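Local coordinates for EF-P arginine 32 rhamnosyl-transferase (Pseudomonas putida KT2440, PDB 5NV8), which is a glycosyltransferase of the EarP rhamnosyltransferase family, with a ligand pocket bordered by a Rossmann-like alpha/beta domain, at residues 270-273 with 274-277; 171-174 with 175-179; 289-292 with 293-296; 366-369 with 370-374; 281-285 with 286-290. All coordinates share one frame; numbering follows the deposited sequence.

Interaction 1: residues 270-273 with 274-277; sequences DFDR and LLWS. With TRH (2'-deoxy-thymidine-beta-L-rhamnose), chain B.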
# COMPACT_ATOMS: atom_id res chain seq x y z
N ASP A 270 -7.34 -1.71 -9.65
CA ASP A 270 -6.42 -2.64 -10.29
C ASP A 270 -5.10 -2.73 -9.53
O ASP A 270 -4.43 -3.78 -9.57
CB ASP A 270 -6.18 -2.25 -11.74
CG ASP A 270 -7.32 -2.67 -12.65
OD1 ASP A 270 -7.64 -3.88 -12.69
OD2 ASP A 270 -7.90 -1.80 -13.33
N PHE A 271 -4.71 -1.67 -8.83
CA PHE A 271 -3.55 -1.76 -7.95
C PHE A 271 -3.80 -2.72 -6.80
O PHE A 271 -2.87 -3.38 -6.33
CB PHE A 271 -3.18 -0.37 -7.42
CG PHE A 271 -1.97 -0.37 -6.52
CD1 PHE A 271 -0.70 -0.51 -7.05
CD2 PHE A 271 -2.11 -0.24 -5.15
CE1 PHE A 271 0.42 -0.52 -6.23
CE2 PHE A 271 -1.00 -0.24 -4.32
CZ PHE A 271 0.27 -0.38 -4.86
N ASP A 272 -5.05 -2.81 -6.32
CA ASP A 272 -5.39 -3.86 -5.36
C ASP A 272 -5.23 -5.24 -5.98
O ASP A 272 -4.70 -6.15 -5.35
CB ASP A 272 -6.83 -3.66 -4.86
CG ASP A 272 -6.94 -2.56 -3.82
OD1 ASP A 272 -6.01 -2.40 -3.00
OD2 ASP A 272 -7.98 -1.86 -3.83
N ARG A 273 -5.70 -5.41 -7.22
CA ARG A 273 -5.53 -6.68 -7.91
C ARG A 273 -4.05 -7.01 -8.08
O ARG A 273 -3.65 -8.18 -7.99
CB ARG A 273 -6.23 -6.64 -9.27
CG ARG A 273 -7.63 -6.03 -9.25
CD ARG A 273 -8.57 -6.74 -10.22
NE ARG A 273 -8.55 -6.13 -11.55
CZ ARG A 273 -9.01 -6.72 -12.65
NH1 ARG A 273 -9.53 -7.94 -12.59
NH2 ARG A 273 -8.95 -6.10 -13.82
N LEU A 274 -3.22 -6.00 -8.31
CA LEU A 274 -1.77 -6.21 -8.37
C LEU A 274 -1.25 -6.75 -7.04
O LEU A 274 -0.55 -7.77 -7.01
CB LEU A 274 -1.06 -4.91 -8.73
CG LEU A 274 0.42 -5.02 -9.09
CD1 LEU A 274 0.63 -6.05 -10.19
CD2 LEU A 274 0.98 -3.67 -9.51
N LEU A 275 -1.60 -6.09 -5.93
CA LEU A 275 -1.13 -6.54 -4.62
C LEU A 275 -1.60 -7.96 -4.33
O LEU A 275 -0.82 -8.78 -3.83
CB LEU A 275 -1.62 -5.58 -3.53
CG LEU A 275 -1.12 -4.13 -3.58
CD1 LEU A 275 -1.79 -3.30 -2.50
CD2 LEU A 275 0.40 -4.08 -3.44
N TRP A 276 -2.86 -8.27 -4.63
CA TRP A 276 -3.39 -9.60 -4.39
C TRP A 276 -2.71 -10.67 -5.24
O TRP A 276 -2.76 -11.85 -4.89
CB TRP A 276 -4.90 -9.63 -4.65
CG TRP A 276 -5.68 -8.60 -3.87
CD1 TRP A 276 -5.27 -7.92 -2.76
CD2 TRP A 276 -7.01 -8.13 -4.16
NE1 TRP A 276 -6.25 -7.06 -2.34
CE2 TRP A 276 -7.33 -7.17 -3.18
CE3 TRP A 276 -7.95 -8.44 -5.14
CZ2 TRP A 276 -8.56 -6.51 -3.16
CZ3 TRP A 276 -9.17 -7.78 -5.12
CH2 TRP A 276 -9.47 -6.83 -4.13
N SER A 277 -2.07 -10.28 -6.35
CA SER A 277 -1.53 -11.23 -7.30
C SER A 277 -0.10 -11.66 -6.98
O SER A 277 0.29 -12.78 -7.33
CB SER A 277 -1.58 -10.65 -8.71
OG SER A 277 -2.90 -10.70 -9.23
O4P TRH B . 4.37 8.10 -1.28
P2 TRH B . 2.89 8.12 -1.42
O3P TRH B . 2.43 8.56 -2.91
O1 TRH B . 2.18 9.12 -0.36
C1 TRH B . 3.03 9.85 0.54
C2 TRH B . 2.19 10.64 1.56
O2 TRH B . 0.99 11.13 0.97
C3 TRH B . 2.97 11.85 2.08
O3 TRH B . 2.87 12.92 1.13
C4 TRH B . 4.43 11.47 2.24
O4 TRH B . 4.53 10.35 3.14
OPP TRH B . 2.27 6.65 -1.19
P TRH B . 0.70 6.48 -0.91
O1P TRH B . 0.24 7.14 0.33
O2P TRH B . 0.38 4.90 -0.90
O5' TRH B . -0.08 7.03 -2.22
C5' TRH B . -0.13 6.23 -3.40
C4' TRH B . -1.54 6.29 -3.95
O4' TRH B . -1.44 5.96 -5.36
C3' TRH B . -2.35 5.16 -3.35
O3' TRH B . -3.74 5.35 -3.66
C2' TRH B . -1.81 4.02 -4.18
C1' TRH B . -2.12 4.69 -5.50
N11 TRH B . -1.63 3.96 -6.68
C21 TRH B . -2.48 3.72 -7.69
O21 TRH B . -3.65 4.10 -7.61
N31 TRH B . -2.06 3.05 -8.83
C41 TRH B . -0.74 2.61 -8.95
O41 TRH B . -0.39 2.02 -9.97
C51 TRH B . 0.15 2.86 -7.91
C5A TRH B . 1.47 2.43 -8.02
C61 TRH B . -0.29 3.53 -6.78
O HOH W 1 -5.15 -4.24 -1.29
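Phe271 and Leu275 meet through complementary first torsions: the phenyl CG lies trans to the backbone N (chi1 -179°), whereas CG of Leu275 stays beside its own N, trans to the carbonyl carbon (chi1 -63°). The leucine branch therefore reaches back one helical turn, placing CG over one face of the ring, toward the rim, with Leu275 CD1 3.6 Å from Phe271 CE2. The thymine base of TRH covers the opposite face. Its C61 sits above the ring centre, and TRH C51 is 3.6 Å from Phe271 CD1, so the phenyl is held between ligand and leucine.

A second pair, Asp272 and Trp276, works differently. The indole folds over the carbonyl of Asp272, whose O lies 3.0 Å above the ring plane while also accepting the routine helical bond from Trp276 N. Asp272 CB adds a CH-pi contact, 4.1 Å from the centroid of the six-membered ring of Trp276. A water joins the polar ends: it donates to Asp272 OD1 at 2.7 Å and accepts a weak bond from Trp276 NE1.

Elsewhere on the turn, Arg273 takes Asp270 side-on. NE (2.7 Å) and NH2 (2.8 Å) of Arg273 both meet OD1 of Asp270 within the guanidinium plane, fixing the rotation of that plane. Ser277 OG donates to Arg273 O at 2.9 Å, turning the hydroxyl back onto the helix.

Helix 268-277 is thus wedged among its neighbours. Phe271 and Leu275 face helix 287-295, Trp276 and Ser277 meet helix 169-177, and Leu275 O accepts from Asn281 of the following strand.

Interaction 2: residues 171-174 with 175-179; sequences ARRD and GFQQS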
# COMPACT_ATOMS: atom_id res chain seq x y z
N ALA A 171 -13.60 -9.74 1.31
CA ALA A 171 -14.35 -10.72 0.53
C ALA A 171 -13.96 -10.68 -0.94
O ALA A 171 -13.81 -11.73 -1.58
CB ALA A 171 -15.85 -10.50 0.69
N ARG A 172 -13.80 -9.47 -1.50
CA ARG A 172 -13.35 -9.36 -2.89
C ARG A 172 -11.93 -9.86 -3.06
O ARG A 172 -11.57 -10.34 -4.15
CB ARG A 172 -13.46 -7.91 -3.36
CG ARG A 172 -14.88 -7.43 -3.62
CD ARG A 172 -14.90 -6.02 -4.20
NE ARG A 172 -14.84 -4.99 -3.17
CZ ARG A 172 -13.76 -4.27 -2.90
NH1 ARG A 172 -12.64 -4.45 -3.60
NH2 ARG A 172 -13.79 -3.35 -1.94
N ARG A 173 -11.11 -9.77 -2.01
CA ARG A 173 -9.75 -10.30 -2.08
C ARG A 173 -9.75 -11.82 -2.18
O ARG A 173 -9.06 -12.40 -3.02
CB ARG A 173 -8.95 -9.84 -0.85
CG ARG A 173 -7.49 -10.25 -0.87
CD ARG A 173 -6.90 -10.22 0.54
NE ARG A 173 -7.71 -10.97 1.49
CZ ARG A 173 -7.35 -11.25 2.74
NH1 ARG A 173 -6.18 -10.83 3.21
NH2 ARG A 173 -8.17 -11.94 3.52
N ASP A 174 -10.55 -12.48 -1.33
CA ASP A 174 -10.56 -13.94 -1.29
C ASP A 174 -11.07 -14.53 -2.59
O ASP A 174 -10.51 -15.52 -3.10
CB ASP A 174 -11.41 -14.41 -0.11
CG ASP A 174 -10.79 -14.03 1.22
OD1 ASP A 174 -11.42 -14.31 2.27
OD2 ASP A 174 -9.68 -13.46 1.22
N GLY A 175 -12.14 -13.96 -3.16
CA GLY A 175 -12.66 -14.46 -4.42
C GLY A 175 -11.69 -14.30 -5.57
O GLY A 175 -11.66 -15.12 -6.49
N PHE A 176 -10.87 -13.24 -5.54
CA PHE A 176 -9.88 -13.04 -6.59
C PHE A 176 -8.74 -14.05 -6.47
O PHE A 176 -8.35 -14.68 -7.46
CB PHE A 176 -9.34 -11.61 -6.52
CG PHE A 176 -8.29 -11.30 -7.55
CD1 PHE A 176 -8.65 -10.82 -8.80
CD2 PHE A 176 -6.95 -11.49 -7.27
CE1 PHE A 176 -7.69 -10.53 -9.75
CE2 PHE A 176 -5.98 -11.21 -8.21
CZ PHE A 176 -6.35 -10.73 -9.45
N GLN A 177 -8.21 -14.23 -5.26
CA GLN A 177 -7.07 -15.12 -5.05
C GLN A 177 -7.44 -16.59 -5.13
O GLN A 177 -6.54 -17.43 -5.24
CB GLN A 177 -6.42 -14.83 -3.70
CG GLN A 177 -5.87 -13.42 -3.57
CD GLN A 177 -5.22 -13.16 -2.22
OE1 GLN A 177 -5.67 -13.66 -1.19
NE2 GLN A 177 -4.14 -12.38 -2.22
N GLN A 178 -8.73 -16.93 -5.07
CA GLN A 178 -9.18 -18.31 -5.15
C GLN A 178 -9.65 -18.71 -6.54
O GLN A 178 -10.05 -19.86 -6.75
CB GLN A 178 -10.31 -18.56 -4.14
CG GLN A 178 -9.84 -18.78 -2.71
CD GLN A 178 -10.96 -18.64 -1.70
OE1 GLN A 178 -12.09 -18.27 -2.04
NE2 GLN A 178 -10.66 -18.92 -0.43
N SER A 179 -9.61 -17.78 -7.50
CA SER A 179 -10.00 -18.05 -8.88
C SER A 179 -8.75 -18.00 -9.75
O SER A 179 -8.12 -16.95 -9.87
CB SER A 179 -11.05 -17.05 -9.36
OG SER A 179 -12.27 -17.23 -8.68
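Gln177 lies across the aliphatic part of Arg173, one turn further along the helix. Both OE1 and CD of Gln177 come within 3.9 Å of Arg173 CG, and although the two side chains run at an angle, the amide and guanidinium planes are only 14° apart. On the arginine side the touch is made by the methylenes CG and CD, not by the guanidinium. Alongside it runs the helical bond from Gln177 N to Arg173 O, 3.0 Å long and nearly straight.

Arg173 bends at chi3 (51°), which returns its guanidinium to the adjacent Asp174. NH2 (3.1 Å) and NE (3.2 Å) of Arg173 both give weak bonds to OD2 of that aspartate, as parts of a salt bridge.

Asp174 in turn meets Gln178. Extended beyond CG, Gln178 lies alongside the carbonyl of Asp174, its CB 3.2 Å from Asp174 O, and the backbone bond from Gln178 N to the same oxygen is weak, as the helix is giving way there. Earlier in the stretch, Gly175 N bonds to Ala171 O at 3.2 Å. Phe176 starts over the carbonyl of Arg172 and then leads its ring away toward Arg273 and Ser277 of helix 268-277.

A shell further out, the amide of Gln177 is positioned by NE2 donating to Trp276 O, while its OE1 takes a weak bond from Arg366.

The guanidinium of Arg366 also approaches that of Arg173 where helices 169-177 and 358-373 meet. Asp174 is paired with Arg173 and merely near Arg366, and its carboxylate would probably temper the closeness of the two positive groups.

Interaction 3: residues 289-292 with 293-296; sequences FVRA and QWAG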
# COMPACT_ATOMS: atom_id res chain seq x y z
N PHE A 289 0.66 1.46 1.79
CA PHE A 289 1.12 0.78 3.00
C PHE A 289 -0.01 -0.03 3.63
O PHE A 289 0.19 -1.20 4.01
CB PHE A 289 1.65 1.83 3.98
CG PHE A 289 2.04 1.27 5.32
CD1 PHE A 289 2.80 0.12 5.41
CD2 PHE A 289 1.65 1.91 6.48
CE1 PHE A 289 3.15 -0.39 6.64
CE2 PHE A 289 2.00 1.40 7.72
CZ PHE A 289 2.76 0.25 7.80
N VAL A 290 -1.20 0.55 3.73
CA VAL A 290 -2.33 -0.15 4.34
C VAL A 290 -2.98 -1.11 3.35
O VAL A 290 -3.40 -2.21 3.72
CB VAL A 290 -3.35 0.88 4.89
CG1 VAL A 290 -4.60 0.18 5.38
CG2 VAL A 290 -2.72 1.70 6.00
N ARG A 291 -3.08 -0.71 2.08
CA ARG A 291 -3.65 -1.59 1.06
C ARG A 291 -2.92 -2.92 1.01
O ARG A 291 -3.55 -3.98 0.86
CB ARG A 291 -3.61 -0.90 -0.30
CG ARG A 291 -4.58 0.26 -0.43
CD ARG A 291 -5.97 -0.25 -0.73
NE ARG A 291 -6.87 -0.05 0.40
CZ ARG A 291 -8.17 -0.32 0.36
NH1 ARG A 291 -8.72 -0.83 -0.74
NH2 ARG A 291 -8.92 -0.10 1.43
N ALA A 292 -1.60 -2.90 1.14
CA ALA A 292 -0.84 -4.15 1.12
C ALA A 292 -1.07 -4.97 2.38
O ALA A 292 -0.94 -6.19 2.36
CB ALA A 292 0.65 -3.86 0.94
N GLN A 293 -1.42 -4.31 3.49
CA GLN A 293 -1.75 -5.05 4.71
C GLN A 293 -3.05 -5.82 4.53
O GLN A 293 -3.16 -6.97 4.97
CB GLN A 293 -1.82 -4.09 5.90
CG GLN A 293 -0.47 -3.50 6.30
CD GLN A 293 -0.56 -2.48 7.43
OE1 GLN A 293 -0.87 -2.83 8.57
NE2 GLN A 293 -0.30 -1.22 7.12
N TRP A 294 -4.05 -5.20 3.90
CA TRP A 294 -5.28 -5.92 3.56
C TRP A 294 -5.05 -7.00 2.52
O TRP A 294 -5.81 -7.98 2.48
CB TRP A 294 -6.36 -4.95 3.06
CG TRP A 294 -6.69 -3.82 4.01
CD1 TRP A 294 -6.84 -2.51 3.68
CD2 TRP A 294 -6.93 -3.91 5.42
NE1 TRP A 294 -7.15 -1.77 4.80
CE2 TRP A 294 -7.21 -2.61 5.88
CE3 TRP A 294 -6.94 -4.97 6.34
CZ2 TRP A 294 -7.49 -2.33 7.22
CZ3 TRP A 294 -7.22 -4.69 7.67
CH2 TRP A 294 -7.49 -3.38 8.09
N ALA A 295 -4.01 -6.86 1.69
CA ALA A 295 -3.70 -7.90 0.70
C ALA A 295 -3.31 -9.22 1.35
O ALA A 295 -3.52 -10.28 0.76
CB ALA A 295 -2.59 -7.42 -0.24
N GLY A 296 -2.74 -9.17 2.56
CA GLY A 296 -2.44 -10.37 3.31
C GLY A 296 -1.17 -11.11 2.93
O GLY A 296 -0.89 -12.16 3.52
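Val290 and Trp294 are joined by a sound helical bond, Trp294 N to Val290 O at 3.1 Å and nearly on the carbonyl axis, but the last turn beyond it has weaker bonds. Ala295 N makes weak bonds to the carbonyls of both Arg291 and Ala292, and Gly296 N combines a long, weak bond to Ala292 O with one of 3.3 Å to Gln293 O. The positive phi of Gly296 (81°) then takes the chain out of the helix.

Gln293 is the side chain that reaches back. Extended beyond CG, it runs along the helix until NE2 sits 3.4 Å above the plane of the Phe289 ring, over its centre, with the amide and ring planes 44° apart. The same NE2 donates to Phe289 O at 3.1 Å. That oxygen lies in the amide plane, yet the donor arrives 58° out of the carbonyl plane, clear of any lone pair. Phe289 also stacks on Trp301 and meets Phe318 edge to face.

Val290 and Trp294 lie alongside one another, CG1 of the valine 3.3 Å from NE1 of the indole. Arg291 crosses Trp294 at a slant, its guanidinium almost perpendicular to the indole and NH2 of Arg291 3.9 Å from CD1 of Trp294. Its charge is directed elsewhere, in a salt bridge to Glu166.

In this buried turn the amide of Gln293 and the indole N-H of Trp294 both have partners. Trp294 NE1 donates to Leu164 O, and Gln293 OE1 accepts from Trp368. With one amide group gripped at both ends, the glutamine is fixed in rotation and its nitrogen and oxygen are told apart by their partners.

Interaction 4: residues 366-369 with 370-374; sequences RLWG and ARQAA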
# COMPACT_ATOMS: atom_id res chain seq x y z
N ARG A 366 -0.99 -12.92 6.82
CA ARG A 366 -2.43 -13.19 6.83
C ARG A 366 -3.03 -12.87 8.19
O ARG A 366 -4.11 -12.27 8.28
CB ARG A 366 -2.70 -14.66 6.47
CG ARG A 366 -2.17 -15.08 5.12
CD ARG A 366 -3.02 -14.52 4.00
NE ARG A 366 -4.43 -14.88 4.15
CZ ARG A 366 -5.33 -14.76 3.18
NH1 ARG A 366 -4.98 -14.30 1.99
NH2 ARG A 366 -6.59 -15.12 3.41
N LEU A 367 -2.35 -13.27 9.27
CA LEU A 367 -2.89 -13.07 10.61
C LEU A 367 -2.97 -11.59 10.98
O LEU A 367 -3.87 -11.19 11.73
CB LEU A 367 -2.05 -13.83 11.63
CG LEU A 367 -2.18 -15.35 11.58
CD1 LEU A 367 -0.91 -16.03 12.07
CD2 LEU A 367 -3.38 -15.81 12.38
N TRP A 368 -2.05 -10.77 10.46
CA TRP A 368 -2.11 -9.34 10.76
C TRP A 368 -3.31 -8.68 10.09
O TRP A 368 -3.99 -7.85 10.71
CB TRP A 368 -0.82 -8.65 10.33
CG TRP A 368 -0.84 -7.17 10.58
CD1 TRP A 368 -1.16 -6.19 9.68
CD2 TRP A 368 -0.55 -6.51 11.81
NE1 TRP A 368 -1.08 -4.96 10.28
CE2 TRP A 368 -0.71 -5.13 11.59
CE3 TRP A 368 -0.17 -6.95 13.08
CZ2 TRP A 368 -0.49 -4.18 12.59
CZ3 TRP A 368 0.05 -6.01 14.08
CH2 TRP A 368 -0.12 -4.64 13.82
N GLY A 369 -3.58 -9.03 8.83
CA GLY A 369 -4.73 -8.46 8.15
C GLY A 369 -6.04 -8.83 8.81
O GLY A 369 -6.94 -7.99 8.96
N ALA A 370 -6.17 -10.10 9.23
CA ALA A 370 -7.40 -10.53 9.90
C ALA A 370 -7.55 -9.86 11.26
O ALA A 370 -8.66 -9.47 11.64
CB ALA A 370 -7.40 -12.05 10.05
N ARG A 371 -6.45 -9.72 12.00
CA ARG A 371 -6.51 -9.03 13.29
C ARG A 371 -6.86 -7.56 13.10
O ARG A 371 -7.67 -7.00 13.85
CB ARG A 371 -5.18 -9.18 14.02
CG ARG A 371 -4.99 -8.23 15.19
CD ARG A 371 -3.54 -8.21 15.65
NE ARG A 371 -3.08 -6.85 15.91
CZ ARG A 371 -2.94 -6.33 17.13
NH1 ARG A 371 -3.22 -7.06 18.20
NH2 ARG A 371 -2.51 -5.08 17.28
N GLN A 372 -6.25 -6.90 12.11
CA GLN A 372 -6.51 -5.49 11.89
C GLN A 372 -7.95 -5.25 11.46
O GLN A 372 -8.59 -4.28 11.91
CB GLN A 372 -5.54 -4.93 10.85
CG GLN A 372 -4.20 -4.47 11.42
CD GLN A 372 -4.34 -3.81 12.79
OE1 GLN A 372 -4.73 -2.65 12.89
NE2 GLN A 372 -4.00 -4.55 13.84
N ALA A 373 -8.49 -6.11 10.60
CA ALA A 373 -9.85 -5.92 10.09
C ALA A 373 -10.92 -6.17 11.14
O ALA A 373 -12.08 -5.84 10.90
CB ALA A 373 -10.09 -6.82 8.88
N ALA A 374 -10.57 -6.76 12.29
CA ALA A 374 -11.56 -7.03 13.32
C ALA A 374 -12.09 -5.76 13.96
O ALA A 374 -13.16 -5.79 14.58
CB ALA A 374 -10.96 -7.95 14.39
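Trp368 and Gln372 make the CH-pi contact of this helical turn. Gln372 CG lies 3.7 Å from the centroid of the five-membered ring of Trp368, over the face, and comes nearest the ring at NE1, 3.4 Å away. The indole CG is trans to the backbone N (chi1 178°), which swings the ring forward along the helix, and Gln372 bends at chi2 (-37°) to follow it. The two side chains lie abreast, pointing the same way, and the amide plane is nearly parallel to the ring, 19° off.

A polar group meets the indole at its six-membered end, where Arg371 crosses at a slant. Its NE is 3.7 Å from CZ3 of Trp368.

Backbone hydrogen bonds form the third kind. Gln372 N donates to Trp368 O at 2.8 Å, and Ala373 N to Gly369 O at 2.9 Å, with matching bonds from Ala370 to Arg366 and from Arg371 to Leu367. From the neighbouring helix, CZ3 of Trp294 packs 3.6 Å from Gly369 O.

Beyond the turn, Tyr322 meets the Trp368 ring edge to face, and both Trp368 and Gln372 rest on Phe156. The indole N-H, bonded to Gln293, ties helix 358-373 to helix 287-295.

The indole therefore serves two chemistries at once, donating through its N-H while its face receives carbon. By contrast, Arg371 NE is buried against the six-membered end of the ring with no hydrogen-bonding partner in the model, so that its meeting with CZ3 is one of packing.

Interaction 5: residues 281-285 with 286-290; sequences NAVRG and EDSFV. With TRH (2'-deoxy-thymidine-beta-L-rhamnose), chain B.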
# COMPACT_ATOMS: atom_id res chain seq x y z
N ASN A 281 4.93 -7.73 -1.71
CA ASN A 281 4.54 -6.40 -2.15
C ASN A 281 5.34 -5.35 -1.38
O ASN A 281 5.21 -5.23 -0.16
CB ASN A 281 3.04 -6.17 -1.94
CG ASN A 281 2.19 -7.10 -2.80
OD1 ASN A 281 2.14 -6.96 -4.03
ND2 ASN A 281 1.50 -8.03 -2.16
N ALA A 282 6.14 -4.58 -2.11
CA ALA A 282 6.91 -3.48 -1.53
C ALA A 282 6.15 -2.18 -1.79
O ALA A 282 6.06 -1.73 -2.94
CB ALA A 282 8.32 -3.43 -2.13
N VAL A 283 5.60 -1.59 -0.73
CA VAL A 283 4.81 -0.37 -0.85
C VAL A 283 5.50 0.77 -0.13
O VAL A 283 6.63 0.63 0.35
CB VAL A 283 3.38 -0.58 -0.31
CG1 VAL A 283 2.51 -1.29 -1.34
CG2 VAL A 283 3.42 -1.35 1.00
N ARG A 284 4.82 1.91 -0.04
CA ARG A 284 5.42 3.12 0.52
C ARG A 284 4.30 4.04 1.02
O ARG A 284 3.11 3.74 0.87
CB ARG A 284 6.27 3.84 -0.52
CG ARG A 284 5.43 4.48 -1.60
CD ARG A 284 6.19 5.49 -2.42
NE ARG A 284 5.29 6.48 -3.00
CZ ARG A 284 5.54 7.16 -4.12
NH1 ARG A 284 6.67 6.94 -4.78
NH2 ARG A 284 4.66 8.04 -4.58
N GLY A 285 4.71 5.16 1.60
CA GLY A 285 3.77 6.24 1.86
C GLY A 285 2.72 5.86 2.89
O GLY A 285 3.02 5.30 3.95
N GLU A 286 1.46 6.16 2.56
CA GLU A 286 0.37 6.04 3.52
C GLU A 286 -0.66 4.99 3.09
O GLU A 286 -0.92 4.05 3.85
CB GLU A 286 -0.31 7.40 3.71
CG GLU A 286 -1.60 7.35 4.50
CD GLU A 286 -1.60 8.31 5.67
OE1 GLU A 286 -2.63 8.41 6.36
OE2 GLU A 286 -0.56 8.97 5.89
N ASP A 287 -1.26 5.14 1.91
CA ASP A 287 -2.40 4.29 1.55
C ASP A 287 -1.96 2.92 1.04
O ASP A 287 -2.50 1.90 1.46
CB ASP A 287 -3.27 5.00 0.51
CG ASP A 287 -4.51 4.21 0.15
OD1 ASP A 287 -5.40 4.05 1.02
OD2 ASP A 287 -4.60 3.74 -1.00
N SER A 288 -0.98 2.89 0.13
CA SER A 288 -0.48 1.61 -0.36
C SER A 288 0.12 0.79 0.78
O SER A 288 0.09 -0.45 0.73
CB SER A 288 0.57 1.82 -1.45
OG SER A 288 1.77 2.34 -0.92
N PHE A 289 0.66 1.46 1.79
CA PHE A 289 1.12 0.78 3.00
C PHE A 289 -0.01 -0.03 3.63
O PHE A 289 0.19 -1.20 4.01
CB PHE A 289 1.65 1.83 3.98
CG PHE A 289 2.04 1.27 5.32
CD1 PHE A 289 2.80 0.12 5.41
CD2 PHE A 289 1.65 1.91 6.48
CE1 PHE A 289 3.15 -0.39 6.64
CE2 PHE A 289 2.00 1.40 7.72
CZ PHE A 289 2.76 0.25 7.80
N VAL A 290 -1.20 0.55 3.73
CA VAL A 290 -2.33 -0.15 4.34
C VAL A 290 -2.98 -1.11 3.35
O VAL A 290 -3.40 -2.21 3.72
CB VAL A 290 -3.35 0.88 4.89
CG1 VAL A 290 -4.60 0.18 5.38
CG2 VAL A 290 -2.72 1.70 6.00
O4P TRH B . 4.37 8.10 -1.28
P2 TRH B . 2.89 8.12 -1.42
O3P TRH B . 2.43 8.56 -2.91
O1 TRH B . 2.18 9.12 -0.36
C1 TRH B . 3.03 9.85 0.54
C2 TRH B . 2.19 10.64 1.56
O2 TRH B . 0.99 11.13 0.97
C3 TRH B . 2.97 11.85 2.08
O3 TRH B . 2.87 12.92 1.13
C4 TRH B . 4.43 11.47 2.24
O4 TRH B . 4.53 10.35 3.14
OPP TRH B . 2.27 6.65 -1.19
P TRH B . 0.70 6.48 -0.91
O1P TRH B . 0.24 7.14 0.33
O2P TRH B . 0.38 4.90 -0.90
O5' TRH B . -0.08 7.03 -2.22
C5' TRH B . -0.13 6.23 -3.40
C4' TRH B . -1.54 6.29 -3.95
O4' TRH B . -1.44 5.96 -5.36
C3' TRH B . -2.35 5.16 -3.35
O3' TRH B . -3.74 5.35 -3.66
C2' TRH B . -1.81 4.02 -4.18
C1' TRH B . -2.12 4.69 -5.50
N11 TRH B . -1.63 3.96 -6.68
C21 TRH B . -2.48 3.72 -7.69
O21 TRH B . -3.65 4.10 -7.61
N31 TRH B . -2.06 3.05 -8.83
C41 TRH B . -0.74 2.61 -8.95
O41 TRH B . -0.39 2.02 -9.97
C51 TRH B . 0.15 2.86 -7.91
C5A TRH B . 1.47 2.43 -8.02
C61 TRH B . -0.29 3.53 -6.78
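Ser288 and Arg284 hold the tight centre of this turn. Ser288 OG accepts an almost straight bond from Arg284 N at 3.2 Å and lies only 2.6 Å from Arg284 O; chi1 of the serine (72°) tucks the hydroxyl between its own backbone N and carbonyl carbon. Val283 packs against the serine, its CG1 3.3 Å from Ser288 O.

The first phosphate of TRH closes the other side. Glu286 N (2.7 Å) and Asp287 N both donate to TRH O1P, and Ser288 N donates to TRH O2P at 2.6 Å. Gly285 CA approaches the bridging TRH OPP to 3.4 Å, where a side chain would have no room. At the second phosphate, Arg284 NH2 reaches TRH O3P at 2.8 Å in the guanidinium plane. Asp287 OD2 accepts a weak bond from O3' of the deoxyribose, and OD1 forms a salt bridge with Arg36.

The looser side belongs to Glu286, which is partly exposed and takes part mainly through its backbone N and CB.

Successive N-H groups at the helix N terminus hold the inner phosphate and Arg284 the outer one, a diphosphate site after a strand-glycine-helix junction, as in GT-B glycosyltransferases; the helix end probably adds electrostatic attraction.

In each interaction, residues close in sequence pack locally while other atoms of the same stretch reach neighbouring elements. From the N terminus they come in the order 2, 1, 5, 3, 4; each is local and closes no long loop, and none nests or crosses. Interactions 5 and 3 overlap at Phe289 and Val290 on helix 287-295, within a beta-alpha-beta unit. Interaction 1, on the preceding helix, shares TRH with interaction 5, also touches it directly, and packs against interaction 3. Interaction 2 joins helix 169-177 to interactions 1, 3 and 4, while interaction 4 ties the late helix 358-373 to interactions 2 and 3 without touching 1 or 5.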